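Local coordinates for luciferase-like monooxygenase (Streptomyces bottropensis, PDB 4US5), which probably works as a flavin-dependent monooxygenase of the bacterial luciferase family, using molecular oxygen to oxidise an organic substrate, at residues B[82-86]-B[120-124]; B[88-92]-B[156-160]; B[94-99]-B[160-166]; B[105-110]-B[166-171]. One frame throughout, in Å; residues are numbered along the deposited sequence.

Contact 1: B[82-86]-B[120-124]; sequences LSLYS and FAALR
L84 meets helix 117-124 with both of its methyl branches. CD2 approaches the ring of F120 obliquely, 3.5 Å from F120 CD2, and L84 CD1 touches L123 CD1 at 3.7 Å, so a forked leucine can serve two residues about one helical turn apart. F120 has CG anti to its backbone N (chi1 179°), which turns the ring back to the loop. R124 is bent at both chi2 and chi3; its folded chain lays the guanidinium against the loop backbone, with NH1 3.2 Å from S83 O and the carbonyl carbon of L84 at the edge of the group. A leucine in place of R124 would probably leave the S83 carbonyl without a positive group beside it and open a gap next to L84.

The fold here is a TIM barrel: residues 82-86 follow strand 74-81, and helix 117-124 comes after the neighbouring strand 105-110, so the turn after one strand meets the short helix that follows the next strand. Water joins them too. L84 O accepts from two waters; one of these, 3.0 Å from L84 O, also donates to L123 O at 2.6 Å. Further out, the ring of Y85 carries L84 CB over the centre of one face, and its OH is bonded to E47. S86 caps helix 87-100 weakly through OG, which also bonds A122 O of the second subunit.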
loop_
_atom_site.group_PDB
_atom_site.type_symbol
_atom_site.label_atom_id
_atom_site.label_comp_id
_atom_site.label_asym_id
_atom_site.label_seq_id
_atom_site.Cartn_x
_atom_site.Cartn_y
_atom_site.Cartn_z
ATOM N N LEU B 82 -2.786 14.138 2.637
ATOM C CA LEU B 82 -4.142 13.796 3.017
ATOM C C LEU B 82 -5.191 14.596 2.236
ATOM O O LEU B 82 -6.306 14.117 2.050
ATOM C CB LEU B 82 -4.333 13.994 4.516
ATOM C CG LEU B 82 -5.694 13.667 5.092
ATOM C CD1 LEU B 82 -6.118 12.241 4.840
ATOM C CD2 LEU B 82 -5.690 13.961 6.605
ATOM N N SER B 83 -4.812 15.771 1.736
ATOM C CA SER B 83 -5.750 16.574 0.956
ATOM C C SER B 83 -6.176 15.894 -0.310
ATOM O O SER B 83 -7.155 16.292 -0.908
ATOM C CB SER B 83 -5.160 17.923 0.587
ATOM O OG SER B 83 -4.912 18.692 1.742
ATOM N N LEU B 84 -5.416 14.871 -0.737
ATOM C CA LEU B 84 -5.695 14.190 -1.982
ATOM C C LEU B 84 -6.620 12.997 -1.830
ATOM O O LEU B 84 -7.032 12.428 -2.829
ATOM C CB LEU B 84 -4.381 13.683 -2.624
ATOM C CG LEU B 84 -3.293 14.674 -2.903
ATOM C CD1 LEU B 84 -2.064 13.921 -3.447
ATOM C CD2 LEU B 84 -3.767 15.722 -3.895
ATOM N N TYR B 85 -6.875 12.572 -0.592
ATOM C CA TYR B 85 -7.500 11.307 -0.334
ATOM C C TYR B 85 -8.690 11.403 0.608
ATOM O O TYR B 85 -8.746 12.266 1.444
ATOM C CB TYR B 85 -6.476 10.360 0.302
ATOM C CG TYR B 85 -5.208 10.225 -0.516
ATOM C CD1 TYR B 85 -5.252 9.685 -1.799
ATOM C CD2 TYR B 85 -4.012 10.728 -0.059
ATOM C CE1 TYR B 85 -4.128 9.616 -2.578
ATOM C CE2 TYR B 85 -2.851 10.611 -0.806
ATOM C CZ TYR B 85 -2.917 10.052 -2.072
ATOM O OH TYR B 85 -1.766 9.916 -2.794
ATOM N N SER B 86 -9.584 10.429 0.506
ATOM C CA SER B 86 -10.586 10.213 1.547
ATOM C C SER B 86 -9.892 9.886 2.852
ATOM O O SER B 86 -9.078 8.991 2.891
ATOM C CB SER B 86 -11.487 9.045 1.149
ATOM O OG SER B 86 -12.205 8.567 2.259
ATOM N N PHE B 120 -2.340 17.463 -9.128
ATOM C CA PHE B 120 -3.276 17.568 -8.018
ATOM C C PHE B 120 -4.701 17.320 -8.505
ATOM O O PHE B 120 -5.464 16.588 -7.880
ATOM C CB PHE B 120 -3.150 18.959 -7.345
ATOM C CG PHE B 120 -4.102 19.176 -6.172
ATOM C CD1 PHE B 120 -5.456 19.482 -6.389
ATOM C CD2 PHE B 120 -3.651 19.083 -4.851
ATOM C CE1 PHE B 120 -6.325 19.665 -5.331
ATOM C CE2 PHE B 120 -4.524 19.289 -3.781
ATOM C CZ PHE B 120 -5.865 19.571 -4.028
ATOM N N ALA B 121 -5.083 17.978 -9.603
ATOM C CA ALA B 121 -6.448 17.858 -10.117
ATOM C C ALA B 121 -6.754 16.405 -10.514
ATOM O O ALA B 121 -7.818 15.884 -10.200
ATOM C CB ALA B 121 -6.630 18.791 -11.319
ATOM N N ALA B 122 -5.794 15.750 -11.182
ATOM C CA ALA B 122 -5.926 14.336 -11.567
ATOM C C ALA B 122 -5.997 13.374 -10.338
ATOM O O ALA B 122 -6.711 12.378 -10.366
ATOM C CB ALA B 122 -4.781 13.942 -12.484
ATOM N N LEU B 123 -5.245 13.683 -9.280
ATOM C CA LEU B 123 -5.261 12.819 -8.087
ATOM C C LEU B 123 -6.574 12.993 -7.357
ATOM O O LEU B 123 -7.141 12.017 -6.839
ATOM C CB LEU B 123 -4.089 13.132 -7.171
ATOM C CG LEU B 123 -2.728 12.697 -7.738
ATOM C CD1 LEU B 123 -1.585 13.443 -7.081
ATOM C CD2 LEU B 123 -2.554 11.180 -7.588
ATOM N N ARG B 124 -7.093 14.219 -7.358
ATOM C CA ARG B 124 -8.368 14.496 -6.709
ATOM C C ARG B 124 -9.540 13.880 -7.408
ATOM O O ARG B 124 -10.477 13.406 -6.750
ATOM C CB ARG B 124 -8.604 15.996 -6.646
ATOM C CG ARG B 124 -7.662 16.720 -5.707
ATOM C CD ARG B 124 -8.007 16.460 -4.255
ATOM N NE ARG B 124 -9.415 16.729 -3.936
ATOM C CZ ARG B 124 -10.142 16.030 -3.063
ATOM N NH1 ARG B 124 -9.612 15.007 -2.404
ATOM N NH2 ARG B 124 -11.412 16.355 -2.851
HETATM O O HOH W 1 -6.258 10.424 -4.988
HETATM O O HOH W 2 -9.442 12.016 -3.936
#

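Contact 2: B[88-92]-B[156-160]; sequences LKVAE and FTVSP. With NA (sodium ion), chain I.
On the TIM-barrel helix 87-100, L88, A91 and E92 meet V158 and its neighbours in the irregular loop that leads to strand 167-172, close to the second subunit. L88 divides its branches: CD1 lies 3.9 Å from V158 CG2, the two side chains running antiparallel past one another, while L88 CD2 approaches the F156 ring obliquely, 3.9 Å from CE1. F156 holds its CG between backbone N and carbonyl carbon (chi1 54°), a cramped rotamer that brings the ring in against the leucine. A91, small enough to let the loop close in, adds CB at 4.3 Å from V158 CG1.

At the next turn the contact becomes polar. The chain of E92 runs extended beyond CG, and a water 2.6 Å from E92 OE2 donates to it; the same water accepts from S159 N at 2.8 Å and donates weakly to T157 O. E92 OE2 is also hydrogen-bonded to H49 of the second subunit. S159 OG binds a sodium ion at 2.7 Å, completed by backbone oxygens of H48, E51 and N54 of the second subunit, and a cis peptide bond turns the chain into P160.

S159 O lies over E92 CA, 3.8 Å away, buried and without a hydrogen-bonding partner. Across the two segments the hold therefore rests on apolar packing and one shared water, with E92 and S159 both committed to the subunit interface.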
loop_
_atom_site.group_PDB
_atom_site.type_symbol
_atom_site.label_atom_id
_atom_site.label_comp_id
_atom_site.label_asym_id
_atom_site.label_seq_id
_atom_site.Cartn_x
_atom_site.Cartn_y
_atom_site.Cartn_z
ATOM N N LEU B 88 -11.159 8.227 5.221
ATOM C CA LEU B 88 -11.490 6.859 5.542
ATOM C C LEU B 88 -10.534 5.883 4.846
ATOM O O LEU B 88 -10.085 4.920 5.434
ATOM C CB LEU B 88 -12.911 6.533 5.135
ATOM C CG LEU B 88 -13.321 5.072 5.302
ATOM C CD1 LEU B 88 -13.136 4.586 6.734
ATOM C CD2 LEU B 88 -14.749 4.903 4.846
ATOM N N LYS B 89 -10.272 6.139 3.584
ATOM C CA LYS B 89 -9.301 5.321 2.843
ATOM C C LYS B 89 -7.963 5.325 3.525
ATOM O O LYS B 89 -7.357 4.279 3.727
ATOM C CB LYS B 89 -9.177 5.815 1.414
ATOM C CG LYS B 89 -8.082 5.126 0.594
ATOM C CD LYS B 89 -8.207 3.619 0.581
ATOM C CE LYS B 89 -7.168 3.008 -0.365
ATOM N NZ LYS B 89 -7.271 1.522 -0.437
ATOM N N VAL B 90 -7.455 6.490 3.868
ATOM C CA VAL B 90 -6.188 6.555 4.575
ATOM C C VAL B 90 -6.211 5.763 5.894
ATOM O O VAL B 90 -5.257 5.048 6.226
ATOM C CB VAL B 90 -5.754 8.019 4.794
ATOM C CG1 VAL B 90 -4.474 8.112 5.630
ATOM C CG2 VAL B 90 -5.531 8.698 3.453
ATOM N N ALA B 91 -7.283 5.931 6.663
ATOM C CA ALA B 91 -7.451 5.203 7.907
ATOM C C ALA B 91 -7.413 3.693 7.687
ATOM O O ALA B 91 -6.745 2.979 8.417
ATOM C CB ALA B 91 -8.758 5.619 8.588
ATOM N N GLU B 92 -8.122 3.223 6.680
ATOM C CA GLU B 92 -8.136 1.797 6.349
ATOM C C GLU B 92 -6.736 1.278 5.974
ATOM O O GLU B 92 -6.308 0.229 6.421
ATOM C CB GLU B 92 -9.044 1.519 5.180
ATOM C CG GLU B 92 -10.511 1.628 5.480
ATOM C CD GLU B 92 -11.362 1.363 4.266
ATOM O OE1 GLU B 92 -10.884 1.637 3.124
ATOM O OE2 GLU B 92 -12.562 0.966 4.464
ATOM N N PHE B 156 -20.674 2.683 10.694
ATOM C CA PHE B 156 -19.992 1.507 10.155
ATOM C C PHE B 156 -18.633 1.344 10.815
ATOM O O PHE B 156 -18.139 2.276 11.449
ATOM C CB PHE B 156 -19.866 1.615 8.624
ATOM C CG PHE B 156 -19.211 2.893 8.150
ATOM C CD1 PHE B 156 -17.842 3.056 8.245
ATOM C CD2 PHE B 156 -19.967 3.935 7.610
ATOM C CE1 PHE B 156 -17.242 4.223 7.827
ATOM C CE2 PHE B 156 -19.369 5.114 7.187
ATOM C CZ PHE B 156 -17.987 5.255 7.293
ATOM N N THR B 157 -18.029 0.176 10.652
ATOM C CA THR B 157 -16.690 -0.094 11.201
ATOM C C THR B 157 -15.573 0.228 10.209
ATOM O O THR B 157 -15.749 0.152 8.990
ATOM C CB THR B 157 -16.555 -1.560 11.648
ATOM O OG1 THR B 157 -16.719 -2.440 10.517
ATOM C CG2 THR B 157 -17.612 -1.875 12.718
ATOM N N VAL B 158 -14.414 0.569 10.743
ATOM C CA VAL B 158 -13.246 0.827 9.946
ATOM C C VAL B 158 -12.352 -0.407 10.023
ATOM O O VAL B 158 -11.660 -0.640 11.029
ATOM C CB VAL B 158 -12.519 2.089 10.437
ATOM C CG1 VAL B 158 -11.285 2.348 9.609
ATOM C CG2 VAL B 158 -13.474 3.293 10.361
ATOM N N SER B 159 -12.381 -1.205 8.966
ATOM C CA SER B 159 -11.602 -2.421 8.912
ATOM C C SER B 159 -10.152 -2.161 8.619
ATOM O O SER B 159 -9.804 -1.182 7.964
ATOM C CB SER B 159 -12.093 -3.327 7.792
ATOM O OG SER B 159 -13.457 -3.556 7.863
ATOM N N PRO B 160 -9.272 -3.037 9.081
ATOM C CA PRO B 160 -9.469 -4.085 10.053
ATOM C C PRO B 160 -9.356 -3.513 11.455
ATOM O O PRO B 160 -8.408 -2.761 11.736
ATOM C CB PRO B 160 -8.327 -5.047 9.777
ATOM C CG PRO B 160 -7.266 -4.229 9.112
ATOM C CD PRO B 160 -7.905 -3.044 8.507
HETATM NA NA NA I . -13.791 -5.347 5.860
HETATM O O HOH W 3 -13.417 -0.479 6.458
#

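Contact 3: B[94-99]-B[160-166]; sequences FRTLHA and PRMPGGP. With NA (sodium ion), chain P.
R95 and H98 tightly grip the loop 160-166 by its backbone carbonyls. In the plane of its guanidinium, R95 sends NE to P160 O (3.1 Å) and NH2 to G164 O (2.8 Å, nearly straight at 169°). A water bound to R95 O and NH2 also donates to P160 O. With an alanine here the G164 carbonyl would be likely to lose its mate and the loop to swing more freely. H98 swings its ring out opposite the backbone N (chi1 170°) and donates from NE2 to P163 O at 2.8 Å, while ND1 binds a sodium ion at 2.8 Å. G165 CA sits over the ring centre, 3.5 Å from the centroid, a CH-pi contact; a CB there would run into P166 CD. A99 CB fills the angle between P160 CG and M162 CG, at 4.0 and 4.1 Å.

By contrast, R161, P163 and G164 lie on the solvent side, with CB of R161 and of P163 turned away from the helix. M162, a selenomethionine, is only partly covered and packs on A22 of the second subunit. At the other end F94 CB touches P166, and its ring lies on I105 and L107 of strand 105-110, beneath helix 87-100.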
loop_
_atom_site.group_PDB
_atom_site.type_symbol
_atom_site.label_atom_id
_atom_site.label_comp_id
_atom_site.label_asym_id
_atom_site.label_seq_id
_atom_site.Cartn_x
_atom_site.Cartn_y
_atom_site.Cartn_z
ATOM N N PHE B 94 -3.819 2.471 6.829
ATOM C CA PHE B 94 -2.909 2.464 7.935
ATOM C C PHE B 94 -3.350 1.530 9.044
ATOM O O PHE B 94 -2.514 1.022 9.765
ATOM C CB PHE B 94 -2.552 3.879 8.381
ATOM C CG PHE B 94 -1.525 4.537 7.462
ATOM C CD1 PHE B 94 -1.895 4.967 6.202
ATOM C CD2 PHE B 94 -0.207 4.552 7.794
ATOM C CE1 PHE B 94 -0.958 5.499 5.339
ATOM C CE2 PHE B 94 0.749 5.069 6.939
ATOM C CZ PHE B 94 0.388 5.523 5.694
ATOM N N ARG B 95 -4.661 1.271 9.159
ATOM C CA ARG B 95 -5.125 0.193 10.012
ATOM C C ARG B 95 -4.642 -1.180 9.517
ATOM O O ARG B 95 -4.358 -2.061 10.322
ATOM C CB ARG B 95 -6.669 0.202 10.150
ATOM C CG ARG B 95 -7.220 1.357 11.011
ATOM C CD ARG B 95 -8.408 0.925 11.844
ATOM N NE ARG B 95 -7.840 0.086 12.861
ATOM C CZ ARG B 95 -7.359 0.524 14.020
ATOM N NH1 ARG B 95 -7.513 1.786 14.407
ATOM N NH2 ARG B 95 -6.754 -0.326 14.804
ATOM N N THR B 96 -4.623 -1.368 8.207
ATOM C CA THR B 96 -4.124 -2.617 7.627
ATOM C C THR B 96 -2.627 -2.771 7.954
ATOM O O THR B 96 -2.182 -3.821 8.433
ATOM C CB THR B 96 -4.382 -2.662 6.082
ATOM O OG1 THR B 96 -5.785 -2.430 5.812
ATOM C CG2 THR B 96 -3.956 -3.991 5.513
ATOM N N LEU B 97 -1.861 -1.688 7.832
ATOM C CA LEU B 97 -0.456 -1.716 8.214
ATOM C C LEU B 97 -0.297 -2.055 9.677
ATOM O O LEU B 97 0.540 -2.875 10.040
ATOM C CB LEU B 97 0.230 -0.383 7.867
ATOM C CG LEU B 97 0.479 -0.131 6.364
ATOM C CD1 LEU B 97 0.820 1.317 6.095
ATOM C CD2 LEU B 97 1.585 -1.008 5.829
ATOM N N HIS B 98 -1.115 -1.414 10.518
ATOM C CA HIS B 98 -1.060 -1.657 11.966
ATOM C C HIS B 98 -1.397 -3.115 12.277
ATOM O O HIS B 98 -0.797 -3.707 13.168
ATOM C CB HIS B 98 -1.996 -0.686 12.677
ATOM C CG HIS B 98 -2.203 -0.974 14.125
ATOM N ND1 HIS B 98 -1.247 -0.692 15.075
ATOM C CD2 HIS B 98 -3.286 -1.440 14.799
ATOM C CE1 HIS B 98 -1.721 -0.998 16.272
ATOM N NE2 HIS B 98 -2.952 -1.476 16.129
ATOM N N ALA B 99 -2.320 -3.704 11.526
ATOM C CA ALA B 99 -2.712 -5.095 11.769
ATOM C C ALA B 99 -1.601 -6.067 11.372
ATOM O O ALA B 99 -1.426 -7.107 12.012
ATOM C CB ALA B 99 -4.006 -5.410 11.038
ATOM N N PRO B 160 -9.272 -3.037 9.081
ATOM C CA PRO B 160 -9.469 -4.085 10.053
ATOM C C PRO B 160 -9.356 -3.513 11.455
ATOM O O PRO B 160 -8.408 -2.761 11.736
ATOM C CB PRO B 160 -8.327 -5.047 9.777
ATOM C CG PRO B 160 -7.266 -4.229 9.112
ATOM C CD PRO B 160 -7.905 -3.044 8.507
ATOM N N ARG B 161 -10.289 -3.871 12.328
ATOM C CA ARG B 161 -10.237 -3.452 13.731
ATOM C C ARG B 161 -9.217 -4.242 14.514
ATOM O O ARG B 161 -9.177 -5.459 14.436
ATOM C CB ARG B 161 -11.610 -3.657 14.399
ATOM C CG ARG B 161 -12.761 -2.955 13.709
ATOM C CD ARG B 161 -14.088 -3.089 14.479
ATOM N NE ARG B 161 -14.460 -4.477 14.708
ATOM C CZ ARG B 161 -15.598 -4.870 15.273
ATOM N NH1 ARG B 161 -16.504 -3.985 15.676
ATOM N NH2 ARG B 161 -15.834 -6.169 15.429
HETATM N N MSE B 162 -8.361 -3.541 15.240
HETATM C CA MSE B 162 -7.462 -4.136 16.204
HETATM C C MSE B 162 -7.280 -3.118 17.311
HETATM O O MSE B 162 -7.424 -1.906 17.077
HETATM C CB MSE B 162 -6.062 -4.416 15.640
HETATM C CG MSE B 162 -5.998 -5.521 14.572
HETATM SE SE MSE B 162 -6.570 -7.251 15.320
HETATM C CE MSE B 162 -5.007 -7.681 16.382
ATOM N N PRO B 163 -6.890 -3.582 18.510
ATOM C CA PRO B 163 -6.511 -2.623 19.553
ATOM C C PRO B 163 -5.389 -1.671 19.087
ATOM O O PRO B 163 -4.438 -2.106 18.434
ATOM C CB PRO B 163 -6.011 -3.520 20.695
ATOM C CG PRO B 163 -6.707 -4.838 20.476
ATOM C CD PRO B 163 -6.739 -4.978 18.968
ATOM N N GLY B 164 -5.472 -0.424 19.538
ATOM C CA GLY B 164 -4.467 0.567 19.248
ATOM C C GLY B 164 -4.561 0.986 17.774
ATOM O O GLY B 164 -5.582 0.807 17.118
ATOM N N GLY B 165 -3.499 1.595 17.279
ATOM C CA GLY B 165 -3.564 2.129 15.929
ATOM C C GLY B 165 -2.276 2.801 15.565
ATOM O O GLY B 165 -1.365 2.896 16.396
ATOM N N PRO B 166 -2.195 3.296 14.326
ATOM C CA PRO B 166 -1.023 4.034 13.922
ATOM C C PRO B 166 -0.911 5.357 14.671
ATOM O O PRO B 166 -1.922 5.956 14.979
ATOM C CB PRO B 166 -1.277 4.287 12.435
ATOM C CG PRO B 166 -2.733 4.308 12.304
ATOM C CD PRO B 166 -3.219 3.263 13.268
HETATM NA NA NA P . 0.951 1.064 14.636
HETATM O O HOH W 4 -5.904 -2.268 12.704
HETATM O O HOH W 5 1.656 2.786 16.853
#

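Contact 4: B[105-110]-B[166-171]; sequences IDLGIG and PALWLL. With NA (sodium ion), chain N.
The indole of W169 and the carboxylate of D106 run abreast in one direction, their planes 51° apart, with W169 NE1 4.0 Å from D106 OD1. A167 O lies at the edge of the indole, in its plane, and W44 meets W169 edge-to-face. The side chains of D106, A167 and W169 look into the barrel, whereas L107, I109, L168 and L170 face helices 134-147 and 87-100. There L107, whose chain leaves CB on the side remote from its own N (chi1 178°), stands alongside L168, CG 3.8 Å from L168 CD2; branched aliphatic chains suit this layer between sheet and helices.

Between the faces runs the parallel pairing of two neighbouring TIM-barrel strands, whose axes differ by 27° in direction. Five backbone hydrogen bonds alternate across it: A167 N gives to I105 O, L107 N to A167 O, W169 N to L107 O, I109 N to W169 O and L171 N to I109 O; the longest, W169 N to L107 O, is 3.0 Å. G108 needs its lack of a side chain, for a CB would clash with L171 CD1. Beyond I109, G110 O binds a sodium ion at 2.7 Å.

D106 has salt bridges to R42 and R74 and a hydrogen bond from W44, so its buried charge is probably balanced by arginines of strands 42-45 and 74-81. W169 NE1 instead bonds the sulfonate of a buffer molecule, probably from crystallisation; its position is consistent with a pocket inside the barrel that can receive an anionic group.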
loop_
_atom_site.group_PDB
_atom_site.type_symbol
_atom_site.label_atom_id
_atom_site.label_comp_id
_atom_site.label_asym_id
_atom_site.label_seq_id
_atom_site.Cartn_x
_atom_site.Cartn_y
_atom_site.Cartn_z
ATOM N N ILE B 105 3.643 1.533 13.458
ATOM C CA ILE B 105 3.352 2.342 12.261
ATOM C C ILE B 105 3.067 3.797 12.632
ATOM O O ILE B 105 2.247 4.090 13.524
ATOM C CB ILE B 105 2.167 1.763 11.450
ATOM C CG1 ILE B 105 2.454 0.340 11.000
ATOM C CG2 ILE B 105 1.813 2.660 10.273
ATOM C CD1 ILE B 105 3.696 0.129 10.144
ATOM N N ASP B 106 3.742 4.705 11.939
ATOM C CA ASP B 106 3.473 6.130 12.014
ATOM C C ASP B 106 2.667 6.561 10.781
ATOM O O ASP B 106 3.032 6.257 9.654
ATOM C CB ASP B 106 4.791 6.929 12.006
ATOM C CG ASP B 106 5.595 6.747 13.242
ATOM O OD1 ASP B 106 5.027 6.327 14.303
ATOM O OD2 ASP B 106 6.820 7.053 13.199
ATOM N N LEU B 107 1.605 7.327 11.009
ATOM C CA LEU B 107 0.900 7.985 9.969
ATOM C C LEU B 107 1.211 9.486 10.011
ATOM O O LEU B 107 0.474 10.273 10.637
ATOM C CB LEU B 107 -0.597 7.727 10.114
ATOM C CG LEU B 107 -1.568 8.374 9.142
ATOM C CD1 LEU B 107 -1.083 8.339 7.701
ATOM C CD2 LEU B 107 -2.930 7.689 9.241
ATOM N N GLY B 108 2.312 9.868 9.387
ATOM C CA GLY B 108 2.645 11.263 9.197
ATOM C C GLY B 108 1.862 11.836 8.029
ATOM O O GLY B 108 1.739 11.192 6.980
ATOM N N ILE B 109 1.322 13.029 8.233
ATOM C CA ILE B 109 0.445 13.712 7.272
ATOM C C ILE B 109 1.126 14.994 6.875
ATOM O O ILE B 109 1.599 15.720 7.734
ATOM C CB ILE B 109 -0.896 14.072 7.941
ATOM C CG1 ILE B 109 -1.646 12.819 8.358
ATOM C CG2 ILE B 109 -1.752 14.939 7.023
ATOM C CD1 ILE B 109 -1.924 11.851 7.244
ATOM N N GLY B 110 1.205 15.243 5.581
ATOM C CA GLY B 110 1.839 16.445 5.061
ATOM C C GLY B 110 0.954 17.220 4.100
ATOM O O GLY B 110 -0.056 16.701 3.620
ATOM N N PRO B 166 -2.195 3.296 14.326
ATOM C CA PRO B 166 -1.023 4.034 13.922
ATOM C C PRO B 166 -0.911 5.357 14.671
ATOM O O PRO B 166 -1.922 5.956 14.979
ATOM C CB PRO B 166 -1.277 4.287 12.435
ATOM C CG PRO B 166 -2.733 4.308 12.304
ATOM C CD PRO B 166 -3.219 3.263 13.268
ATOM N N ALA B 167 0.314 5.825 14.866
ATOM C CA ALA B 167 0.579 7.095 15.517
ATOM C C ALA B 167 0.494 8.247 14.502
ATOM O O ALA B 167 1.293 8.320 13.557
ATOM C CB ALA B 167 1.952 7.064 16.170
ATOM N N LEU B 168 -0.417 9.184 14.757
ATOM C CA LEU B 168 -0.608 10.357 13.901
ATOM C C LEU B 168 0.462 11.420 14.141
ATOM O O LEU B 168 0.661 11.868 15.294
ATOM C CB LEU B 168 -1.955 11.005 14.186
ATOM C CG LEU B 168 -3.183 10.521 13.417
ATOM C CD1 LEU B 168 -4.416 11.321 13.824
ATOM C CD2 LEU B 168 -2.996 10.604 11.891
ATOM N N TRP B 169 1.096 11.888 13.075
ATOM C CA TRP B 169 2.063 12.980 13.120
ATOM C C TRP B 169 1.700 14.021 12.069
ATOM O O TRP B 169 1.247 13.676 10.962
ATOM C CB TRP B 169 3.493 12.484 12.817
ATOM C CG TRP B 169 4.168 11.794 13.941
ATOM C CD1 TRP B 169 3.924 10.509 14.373
ATOM C CD2 TRP B 169 5.195 12.305 14.792
ATOM N NE1 TRP B 169 4.718 10.206 15.417
ATOM C CE2 TRP B 169 5.531 11.280 15.692
ATOM C CE3 TRP B 169 5.839 13.539 14.910
ATOM C CZ2 TRP B 169 6.475 11.445 16.676
ATOM C CZ3 TRP B 169 6.805 13.679 15.862
ATOM C CH2 TRP B 169 7.097 12.652 16.759
ATOM N N LEU B 170 1.933 15.291 12.377
ATOM C CA LEU B 170 1.770 16.348 11.385
ATOM C C LEU B 170 3.138 16.854 10.979
ATOM O O LEU B 170 3.968 17.193 11.832
ATOM C CB LEU B 170 0.945 17.503 11.931
ATOM C CG LEU B 170 0.681 18.626 10.949
ATOM C CD1 LEU B 170 0.006 18.095 9.686
ATOM C CD2 LEU B 170 -0.212 19.693 11.578
ATOM N N LEU B 171 3.359 16.884 9.674
ATOM C CA LEU B 171 4.580 17.427 9.106
ATOM C C LEU B 171 4.265 18.791 8.586
ATOM O O LEU B 171 3.257 18.985 7.888
ATOM C CB LEU B 171 5.091 16.566 7.945
ATOM C CG LEU B 171 5.843 15.298 8.348
ATOM C CD1 LEU B 171 4.902 14.248 8.982
ATOM C CD2 LEU B 171 6.532 14.732 7.138
HETATM NA NA NA N . -2.156 17.197 2.006
#

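From the N terminus, the first partners come in the order 82-86, 88-92, 94-99 and 105-110, and the second partners follow in the same order, so all four contacts cross one another and none nests. Contact 1 closes first, joining the turn after strand 74-81 to helix 117-124; contacts 2 and 3 close later, as the loop after helix 134-147 runs along helix 87-100, sharing P160. The second segment of contact 4 starts at P166, the last residue of contact 3, and brings the chain back into the barrel sheet. F94 on I105 and L107, V90 on L107, and L82 on I109 pack the pieces together, while contacts 1, 2 and 3 also touch the second subunit.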